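Local coordinates for protein arsenate Reductase (Corynebacterium glutamicum, PDB 3T38) that reduces arsenate to arsenite in a thioredoxin-dependent reaction, using a low molecular weight tyrosine phosphatase fold, at residues A[87-92]-A[115-120]; A[149-154]-A[164-169]; A[156-161]-A[173-178]. All coordinates share one frame; numbering follows the deposited sequence.

Interaction 1. Residues A[87-92]-A[115-120]; sequences ICVHNA and AGSLPA
Ala115 pairs with Ile87, and Gly116 with Cys88, as the last rungs of two parallel strands, but the ladder is already slackening. Ala115 O takes a long, weak hydrogen bond from Cys88 N (3.4 Å). Asn91 CG, anti to the backbone N (chi1 -169°), lies against the same residue, 3.5 Å from Ala115 CA. Asn91 ND2 is held by Ser95 OG and Ser114 OG, and Asn91 OD1 by Lys144 N, so both polar ends of this buried side chain are engaged. Gly116 has no side chain, which lets the turning chain close in: Asn91 CB comes to 3.4 Å from Gly116 N, and Cys88 O and Val89 O both lie near Gly116 CA. Ser117 N gives Cys88 O a second weak bond. At Leu118 the grip tightens, since Leu118 N reaches Val89 O at 2.8 Å and nearly straight (168°). The Leu118 side chain runs beside that of Val89, with CD1 4.0 Å from Val89 CG1, while Leu118 O sits at the edge of the His90 ring, 3.3 Å from CD2. Leu118 also packs on Thr48 of the second subunit. Past Pro119, whose CA faces His90 O, Ala120 N bonds to His90 O (3.0 Å) in the carbonyl plane, on a lone pair, and Ala120 CB meets Ala92 CB. Cys88, at the end of strand 83-88, opens a C(X)5R sequence that ends at Arg94, consistent with the P-loop of low molecular weight phosphatases, at the head of a beta-alpha-beta unit.

Interaction 2. Residues A[149-154]-A[164-169]; sequences DVIRAS and DVCPMY
In the low molecular weight phosphatase fold of this chain, helix 148-153 packs on the loop that joins strand 156-159 to strand 173-176, with Ile151 and Arg152 against Cys166, Pro167 and Tyr169. Ile151 reaches into the loop with both branches. Cys166 SG, anti to its backbone N (chi1 -176°), is the atom that meets Ile151 CD1, at 3.5 Å. The same CD1 touches Pro167 CD at 3.7 Å, while CG2 comes to the edge of the Tyr169 ring, in its plane, 3.7 Å from CD2. Arg152 takes the face of that ring: CG stands 4.3 Å from the centroid, 24° off the normal, in a CH-pi contact displaced toward the rim. The chain, extended from CG to NE, brings the guanidinium over the phenol end of the ring, its plane turned 45° from the ring and Tyr169 CE1 above its centre. The polar ends are tied together by a third residue, Asp148, whose OD2 forms a salt bridge with Arg152 NE and whose OD1 is hydrogen-bonded to Tyr169 OH. The second subunit meets this side mainly through aromatic and apolar groups: its Phe39 packs on Tyr169 and is a cation-pi partner of Arg152, and its Val43 packs on Pro167. Asp149 OD2 forms a salt bridge with Arg66 and a hydrogen bond with Tyr37 OH, linking the helix to the dithiane-diol pocket.

Interaction 3. Residues A[156-161]-A[173-178]; sequences YVITMG and HYLDWE
Ile158 and Trp177 make the striking contact here: a methyl group, Ile158 CG2, lies almost squarely over the five-membered ring of the indole, 3.6 Å from its centroid and 16° off the normal, a close CH-pi contact. The framework beneath is a parallel pair, strands 156-159 and 173-176, running 17° apart at one border of the four-stranded sheet of the low molecular weight phosphatase fold. With Ile158 CG1 anti to the carbonyl carbon (chi1 -62°) and turned to Leu175, CG2 is left facing the indole. Selenomethionine Met160 meets the other ring from the edge, its CE 4.0 Å from Trp177 CE3. The bonds alternate in the parallel manner. Val157 gives its N to His173 O (2.8 Å) and receives Leu175 N on its own O; Thr159 likewise gives its N to Leu175 O and receives Trp177 N on its O (2.9 Å), one residue past the end of strand 173-176. On the face with Ile158 and Leu175, Tyr156 and His173 point the same way, with His173 CD2 3.7 Å above the plane of the Tyr156 ring, displaced toward its rim. Helix 190-211 covers this side, reaching Tyr156, Leu175 and Trp177, whose indole also has a cation-pi partner in Arg200. On the face with Val157 and Thr159, Val157 and Tyr174 lie side by side, pointing the same way, with Val157 CB against CD2 and CE2 of the ring. Beyond the strands, Glu178 OE1 comes near Met160 O, but both are acceptors; the same OE1 forms a salt bridge with Arg94 NE. Asp176 OD1 closes an Asx turn by accepting Glu178 N at 3.2 Å, and the same oxygen lies 3.3 Å from Thr159 CG2.

Interaction 1 is complete before interactions 2 and 3 begin, and the segments of those two alternate along the chain. The centres lie about 11 Å (2 and 3), 13 Å (1 and 3) and 14 Å (1 and 2) apart. Strand 83-88 adjoins strand 156-159, so interactions 1 and 3 are neighbouring ladders of one sheet, joined by probable backbone bonds from Ile87 to Ile158 and Met160. Interaction 2 leans on both: Cys166 SG packs on Ile87 CD1, and Tyr174 OH probably bonds to Tyr169 N and Pro167 O. Interactions 1 and 2 also reach the second subunit, whereas interaction 3 does not. Together they connect the probable P-loop, the sheet and the dimer face.

Interaction 1. Residues A[87-92]-A[115-120]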
loop_
_atom_site.group_PDB
_atom_site.type_symbol
_atom_site.label_atom_id
_atom_site.label_comp_id
_atom_site.label_asym_id
_atom_site.label_seq_id
_atom_site.Cartn_x
_atom_site.Cartn_y
_atom_site.Cartn_z
ATOM N N ILE A 87 -9.665 10.857 -5.690
ATOM C CA ILE A 87 -8.312 10.327 -5.836
ATOM C C ILE A 87 -7.490 11.405 -6.534
ATOM O O ILE A 87 -7.919 11.849 -7.573
ATOM C CB ILE A 87 -8.304 9.026 -6.753
ATOM C CG1 ILE A 87 -9.221 7.926 -6.160
ATOM C CG2 ILE A 87 -6.856 8.438 -6.894
ATOM C CD1 ILE A 87 -9.312 6.731 -6.991
ATOM N N CYS A 88 -6.347 11.813 -5.953
ATOM C CA CYS A 88 -5.386 12.789 -6.588
ATOM C C CYS A 88 -4.008 12.247 -6.250
ATOM O O CYS A 88 -3.903 11.091 -5.785
ATOM C CB CYS A 88 -5.565 14.215 -6.036
ATOM S SG CYS A 88 -5.139 14.416 -4.219
ATOM N N VAL A 89 -2.942 12.993 -6.544
ATOM C CA VAL A 89 -1.619 12.380 -6.412
ATOM C C VAL A 89 -1.235 12.162 -4.938
ATOM O O VAL A 89 -1.035 11.044 -4.536
ATOM C CB VAL A 89 -0.514 13.103 -7.225
ATOM C CG1 VAL A 89 0.862 12.460 -6.944
ATOM C CG2 VAL A 89 -0.847 13.086 -8.748
ATOM N N HIS A 90 -1.269 13.211 -4.121
ATOM C CA HIS A 90 -0.669 13.225 -2.796
ATOM C C HIS A 90 -1.665 13.085 -1.688
ATOM O O HIS A 90 -1.250 12.989 -0.539
ATOM C CB HIS A 90 0.038 14.541 -2.589
ATOM C CG HIS A 90 1.160 14.734 -3.535
ATOM N ND1 HIS A 90 1.194 15.771 -4.430
ATOM C CD2 HIS A 90 2.282 13.998 -3.748
ATOM C CE1 HIS A 90 2.315 15.698 -5.128
ATOM N NE2 HIS A 90 2.983 14.620 -4.740
ATOM N N ASN A 91 -2.948 13.094 -2.032
ATOM C CA ASN A 91 -4.021 12.990 -1.070
ATOM C C ASN A 91 -3.765 14.030 0.036
ATOM O O ASN A 91 -4.040 13.786 1.216
ATOM C CB ASN A 91 -4.197 11.537 -0.505
ATOM C CG ASN A 91 -5.498 11.370 0.295
ATOM O OD1 ASN A 91 -5.549 10.619 1.283
ATOM N ND2 ASN A 91 -6.553 12.080 -0.107
ATOM N N ALA A 92 -3.189 15.169 -0.353
ATOM C CA ALA A 92 -2.980 16.247 0.546
ATOM C C ALA A 92 -3.706 17.529 0.197
ATOM O O ALA A 92 -3.819 18.424 1.057
ATOM C CB ALA A 92 -1.552 16.508 0.673
ATOM N N ALA A 115 -8.000 9.321 -1.350
ATOM C CA ALA A 115 -6.774 8.560 -1.325
ATOM C C ALA A 115 -5.847 9.122 -2.350
ATOM O O ALA A 115 -6.272 9.947 -3.167
ATOM C CB ALA A 115 -7.054 7.001 -1.551
ATOM N N GLY A 116 -4.585 8.682 -2.281
ATOM C CA GLY A 116 -3.545 9.177 -3.148
ATOM C C GLY A 116 -2.820 8.020 -3.802
ATOM O O GLY A 116 -2.828 6.893 -3.271
ATOM N N SER A 117 -2.275 8.272 -4.993
ATOM C CA SER A 117 -1.327 7.348 -5.599
ATOM C C SER A 117 0.028 7.449 -4.850
ATOM O O SER A 117 0.769 6.464 -4.753
ATOM C CB SER A 117 -1.175 7.622 -7.108
ATOM O OG SER A 117 -0.640 8.906 -7.359
ATOM N N LEU A 118 0.405 8.653 -4.425
ATOM C CA LEU A 118 1.728 8.835 -3.816
ATOM C C LEU A 118 1.582 9.774 -2.586
ATOM O O LEU A 118 1.975 10.967 -2.611
ATOM C CB LEU A 118 2.697 9.443 -4.840
ATOM C CG LEU A 118 2.888 8.784 -6.212
ATOM C CD1 LEU A 118 3.770 9.728 -7.219
ATOM C CD2 LEU A 118 3.483 7.321 -6.157
ATOM N N PRO A 119 0.986 9.251 -1.516
ATOM C CA PRO A 119 0.648 10.132 -0.389
ATOM C C PRO A 119 1.783 10.994 0.114
ATOM O O PRO A 119 2.876 10.528 0.307
ATOM C CB PRO A 119 0.231 9.145 0.713
ATOM C CG PRO A 119 -0.281 7.915 -0.048
ATOM C CD PRO A 119 0.625 7.828 -1.283
ATOM N N ALA A 120 1.498 12.247 0.422
ATOM C CA ALA A 120 2.384 13.045 1.243
ATOM C C ALA A 120 2.310 12.559 2.699
ATOM O O ALA A 120 1.566 11.623 3.033
ATOM C CB ALA A 120 1.997 14.527 1.152
#

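Interaction 2. Residues A[149-154]-A[164-169]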
loop_
_atom_site.group_PDB
_atom_site.type_symbol
_atom_site.label_atom_id
_atom_site.label_comp_id
_atom_site.label_asym_id
_atom_site.label_seq_id
_atom_site.Cartn_x
_atom_site.Cartn_y
_atom_site.Cartn_z
ATOM N N ASP A 149 -10.145 -2.088 -1.707
ATOM C CA ASP A 149 -11.422 -2.233 -0.997
ATOM C C ASP A 149 -12.292 -0.967 -1.184
ATOM O O ASP A 149 -13.484 -1.073 -1.429
ATOM C CB ASP A 149 -11.229 -2.509 0.491
ATOM C CG ASP A 149 -10.042 -1.776 1.066
ATOM O OD1 ASP A 149 -9.719 -0.595 0.665
ATOM O OD2 ASP A 149 -9.342 -2.429 1.846
ATOM N N VAL A 150 -11.696 0.224 -1.091
ATOM C CA VAL A 150 -12.488 1.457 -1.189
ATOM C C VAL A 150 -12.979 1.789 -2.589
ATOM O O VAL A 150 -13.987 2.485 -2.714
ATOM C CB VAL A 150 -11.830 2.691 -0.496
ATOM C CG1 VAL A 150 -11.479 2.283 0.971
ATOM C CG2 VAL A 150 -10.589 3.165 -1.250
ATOM N N ILE A 151 -12.300 1.266 -3.614
ATOM C CA ILE A 151 -12.779 1.393 -4.940
ATOM C C ILE A 151 -13.997 0.513 -5.089
ATOM O O ILE A 151 -15.030 0.961 -5.571
ATOM C CB ILE A 151 -11.712 1.043 -5.994
ATOM C CG1 ILE A 151 -10.483 1.995 -5.907
ATOM C CG2 ILE A 151 -12.329 1.138 -7.411
ATOM C CD1 ILE A 151 -9.185 1.369 -6.652
ATOM N N ARG A 152 -13.909 -0.726 -4.628
ATOM C CA ARG A 152 -15.031 -1.699 -4.753
ATOM C C ARG A 152 -16.295 -1.214 -4.043
ATOM O O ARG A 152 -17.444 -1.472 -4.481
ATOM C CB ARG A 152 -14.631 -3.036 -4.199
ATOM C CG ARG A 152 -13.612 -3.803 -5.043
ATOM C CD ARG A 152 -13.418 -5.223 -4.517
ATOM N NE ARG A 152 -12.435 -6.016 -5.256
ATOM C CZ ARG A 152 -12.758 -7.030 -6.051
ATOM N NH1 ARG A 152 -14.039 -7.370 -6.249
ATOM N NH2 ARG A 152 -11.807 -7.681 -6.685
ATOM N N ALA A 153 -16.088 -0.521 -2.924
ATOM C CA ALA A 153 -17.253 -0.083 -2.153
ATOM C C ALA A 153 -17.912 1.098 -2.891
ATOM O O ALA A 153 -19.048 1.351 -2.657
ATOM C CB ALA A 153 -16.801 0.338 -0.737
ATOM N N SER A 154 -17.160 1.869 -3.697
ATOM C CA SER A 154 -17.590 3.176 -4.118
ATOM C C SER A 154 -18.692 3.096 -5.222
ATOM O O SER A 154 -18.639 2.218 -6.090
ATOM C CB SER A 154 -16.371 3.978 -4.588
ATOM O OG SER A 154 -15.528 4.279 -3.484
ATOM N N ASP A 164 -3.512 6.945 -14.619
ATOM C CA ASP A 164 -4.211 5.664 -14.745
ATOM C C ASP A 164 -3.730 4.686 -13.664
ATOM O O ASP A 164 -2.968 3.762 -13.955
ATOM C CB ASP A 164 -4.009 5.096 -16.175
ATOM C CG ASP A 164 -4.839 3.827 -16.460
ATOM O OD1 ASP A 164 -5.725 3.465 -15.644
ATOM O OD2 ASP A 164 -4.596 3.166 -17.512
ATOM N N VAL A 165 -4.167 4.881 -12.416
ATOM C CA VAL A 165 -3.761 4.000 -11.310
ATOM C C VAL A 165 -4.939 3.213 -10.720
ATOM O O VAL A 165 -4.763 2.469 -9.741
ATOM C CB VAL A 165 -3.153 4.780 -10.134
ATOM C CG1 VAL A 165 -1.844 5.538 -10.552
ATOM C CG2 VAL A 165 -4.218 5.692 -9.520
ATOM N N CYS A 166 -6.132 3.457 -11.253
ATOM C CA CYS A 166 -7.321 3.017 -10.581
ATOM C C CYS A 166 -8.024 1.969 -11.414
ATOM O O CYS A 166 -8.359 2.244 -12.534
ATOM C CB CYS A 166 -8.258 4.191 -10.221
ATOM S SG CYS A 166 -9.664 3.549 -9.287
ATOM N N PRO A 167 -8.210 0.742 -10.880
ATOM C CA PRO A 167 -8.908 -0.246 -11.728
ATOM C C PRO A 167 -10.349 0.150 -12.024
ATOM O O PRO A 167 -11.023 0.784 -11.203
ATOM C CB PRO A 167 -8.842 -1.566 -10.912
ATOM C CG PRO A 167 -8.412 -1.167 -9.509
ATOM C CD PRO A 167 -7.523 0.087 -9.758
HETATM N N MSE A 168 -10.796 -0.238 -13.196
HETATM C CA MSE A 168 -12.081 0.149 -13.732
HETATM C C MSE A 168 -13.202 -0.884 -13.492
HETATM O O MSE A 168 -13.515 -1.628 -14.390
HETATM C CB MSE A 168 -11.887 0.326 -15.231
HETATM C CG MSE A 168 -12.511 1.569 -15.762
HETATM SE SE MSE A 168 -11.796 3.211 -14.958
HETATM C CE MSE A 168 -10.730 3.802 -16.529
ATOM N N TYR A 169 -13.818 -0.910 -12.306
ATOM C CA TYR A 169 -14.903 -1.872 -12.019
ATOM C C TYR A 169 -16.247 -1.445 -12.600
ATOM O O TYR A 169 -16.605 -0.270 -12.519
ATOM C CB TYR A 169 -15.072 -2.133 -10.498
ATOM C CG TYR A 169 -13.897 -2.801 -9.822
ATOM C CD1 TYR A 169 -13.652 -4.158 -9.995
ATOM C CD2 TYR A 169 -13.014 -2.073 -9.050
ATOM C CE1 TYR A 169 -12.569 -4.774 -9.395
ATOM C CE2 TYR A 169 -11.918 -2.684 -8.427
ATOM C CZ TYR A 169 -11.701 -4.031 -8.605
ATOM O OH TYR A 169 -10.619 -4.642 -8.012
#

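Interaction 3. Residues A[156-161]-A[173-178]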
loop_
_atom_site.group_PDB
_atom_site.type_symbol
_atom_site.label_atom_id
_atom_site.label_comp_id
_atom_site.label_asym_id
_atom_site.label_seq_id
_atom_site.Cartn_x
_atom_site.Cartn_y
_atom_site.Cartn_z
ATOM N N TYR A 156 -19.345 6.163 -6.807
ATOM C CA TYR A 156 -18.750 7.223 -7.636
ATOM C C TYR A 156 -17.254 7.236 -7.363
ATOM O O TYR A 156 -16.848 7.233 -6.199
ATOM C CB TYR A 156 -19.290 8.612 -7.246
ATOM C CG TYR A 156 -20.740 8.839 -7.568
ATOM C CD1 TYR A 156 -21.733 8.277 -6.763
ATOM C CD2 TYR A 156 -21.127 9.577 -8.713
ATOM C CE1 TYR A 156 -23.088 8.437 -7.050
ATOM C CE2 TYR A 156 -22.527 9.770 -9.028
ATOM C CZ TYR A 156 -23.495 9.174 -8.183
ATOM O OH TYR A 156 -24.849 9.323 -8.419
ATOM N N VAL A 157 -16.427 7.279 -8.408
ATOM C CA VAL A 157 -14.986 7.353 -8.202
ATOM C C VAL A 157 -14.540 8.531 -9.007
ATOM O O VAL A 157 -14.729 8.532 -10.223
ATOM C CB VAL A 157 -14.234 6.075 -8.739
ATOM C CG1 VAL A 157 -12.713 6.287 -8.717
ATOM C CG2 VAL A 157 -14.643 4.768 -7.993
ATOM N N ILE A 158 -13.967 9.536 -8.343
ATOM C CA ILE A 158 -13.606 10.801 -9.016
ATOM C C ILE A 158 -12.122 10.975 -8.966
ATOM O O ILE A 158 -11.533 11.069 -7.930
ATOM C CB ILE A 158 -14.316 12.084 -8.437
ATOM C CG1 ILE A 158 -15.841 12.007 -8.583
ATOM C CG2 ILE A 158 -13.891 13.344 -9.150
ATOM C CD1 ILE A 158 -16.514 11.180 -7.525
ATOM N N THR A 159 -11.576 11.103 -10.136
ATOM C CA THR A 159 -10.176 11.172 -10.431
ATOM C C THR A 159 -9.727 12.628 -10.636
ATOM O O THR A 159 -10.415 13.389 -11.290
ATOM C CB THR A 159 -9.986 10.300 -11.724
ATOM O OG1 THR A 159 -9.408 9.049 -11.297
ATOM C CG2 THR A 159 -9.198 10.958 -12.776
HETATM N N MSE A 160 -8.601 13.010 -10.031
HETATM C CA MSE A 160 -8.147 14.407 -10.049
HETATM C C MSE A 160 -6.615 14.528 -10.334
HETATM O O MSE A 160 -5.853 15.154 -9.573
HETATM C CB MSE A 160 -8.527 15.080 -8.718
HETATM C CG MSE A 160 -9.875 14.599 -8.191
HETATM SE SE MSE A 160 -10.419 15.544 -6.541
HETATM C CE MSE A 160 -10.562 17.379 -7.208
ATOM N N GLY A 161 -6.180 13.901 -11.424
ATOM C CA GLY A 161 -4.805 13.982 -11.854
ATOM C C GLY A 161 -3.898 12.885 -11.334
ATOM O O GLY A 161 -2.678 13.037 -11.399
ATOM N N HIS A 173 -19.979 4.901 -11.287
ATOM C CA HIS A 173 -19.709 6.169 -12.011
ATOM C C HIS A 173 -18.268 6.642 -11.880
ATOM O O HIS A 173 -17.858 7.093 -10.844
ATOM C CB HIS A 173 -20.735 7.278 -11.614
ATOM C CG HIS A 173 -22.138 6.789 -11.682
ATOM N ND1 HIS A 173 -22.766 6.531 -12.878
ATOM C CD2 HIS A 173 -23.001 6.394 -10.711
ATOM C CE1 HIS A 173 -23.968 6.034 -12.646
ATOM N NE2 HIS A 173 -24.137 5.944 -11.339
ATOM N N TYR A 174 -17.499 6.482 -12.934
ATOM C CA TYR A 174 -16.161 7.052 -13.013
ATOM C C TYR A 174 -16.216 8.458 -13.658
ATOM O O TYR A 174 -16.624 8.634 -14.812
ATOM C CB TYR A 174 -15.222 6.102 -13.776
ATOM C CG TYR A 174 -14.850 4.869 -12.985
ATOM C CD1 TYR A 174 -15.671 3.740 -12.950
ATOM C CD2 TYR A 174 -13.666 4.838 -12.259
ATOM C CE1 TYR A 174 -15.301 2.599 -12.206
ATOM C CE2 TYR A 174 -13.282 3.718 -11.532
ATOM C CZ TYR A 174 -14.116 2.610 -11.500
ATOM O OH TYR A 174 -13.706 1.529 -10.754
ATOM N N LEU A 175 -15.799 9.430 -12.877
ATOM C CA LEU A 175 -15.751 10.823 -13.262
ATOM C C LEU A 175 -14.268 11.256 -13.235
ATOM O O LEU A 175 -13.512 10.826 -12.346
ATOM C CB LEU A 175 -16.596 11.671 -12.262
ATOM C CG LEU A 175 -18.113 12.019 -12.378
ATOM C CD1 LEU A 175 -19.019 11.050 -13.162
ATOM C CD2 LEU A 175 -18.756 12.388 -11.024
ATOM N N ASP A 176 -13.870 12.070 -14.214
ATOM C CA ASP A 176 -12.522 12.629 -14.329
ATOM C C ASP A 176 -12.564 14.165 -14.288
ATOM O O ASP A 176 -13.078 14.797 -15.203
ATOM C CB ASP A 176 -11.912 12.190 -15.682
ATOM C CG ASP A 176 -10.409 12.431 -15.762
ATOM O OD1 ASP A 176 -9.865 13.290 -15.056
ATOM O OD2 ASP A 176 -9.756 11.761 -16.563
ATOM N N TRP A 177 -12.033 14.753 -13.216
ATOM C CA TRP A 177 -12.094 16.196 -12.994
ATOM C C TRP A 177 -10.775 16.929 -13.284
ATOM O O TRP A 177 -10.534 17.997 -12.720
ATOM C CB TRP A 177 -12.500 16.499 -11.554
ATOM C CG TRP A 177 -13.971 16.355 -11.268
ATOM C CD1 TRP A 177 -14.922 15.868 -12.107
ATOM C CD2 TRP A 177 -14.625 16.649 -10.046
ATOM N NE1 TRP A 177 -16.143 15.859 -11.489
ATOM C CE2 TRP A 177 -15.994 16.337 -10.222
ATOM C CE3 TRP A 177 -14.193 17.174 -8.810
ATOM C CZ2 TRP A 177 -16.941 16.516 -9.219
ATOM C CZ3 TRP A 177 -15.135 17.359 -7.808
ATOM C CH2 TRP A 177 -16.489 17.017 -8.009
ATOM N N GLU A 178 -9.920 16.357 -14.116
ATOM C CA GLU A 178 -8.698 17.038 -14.533
ATOM C C GLU A 178 -8.233 16.523 -15.888
ATOM O O GLU A 178 -7.144 15.950 -15.984
ATOM C CB GLU A 178 -7.576 16.832 -13.502
ATOM C CG GLU A 178 -6.342 17.809 -13.686
ATOM C CD GLU A 178 -5.329 17.743 -12.525
ATOM O OE1 GLU A 178 -5.756 17.498 -11.358
ATOM O OE2 GLU A 178 -4.110 17.943 -12.792
#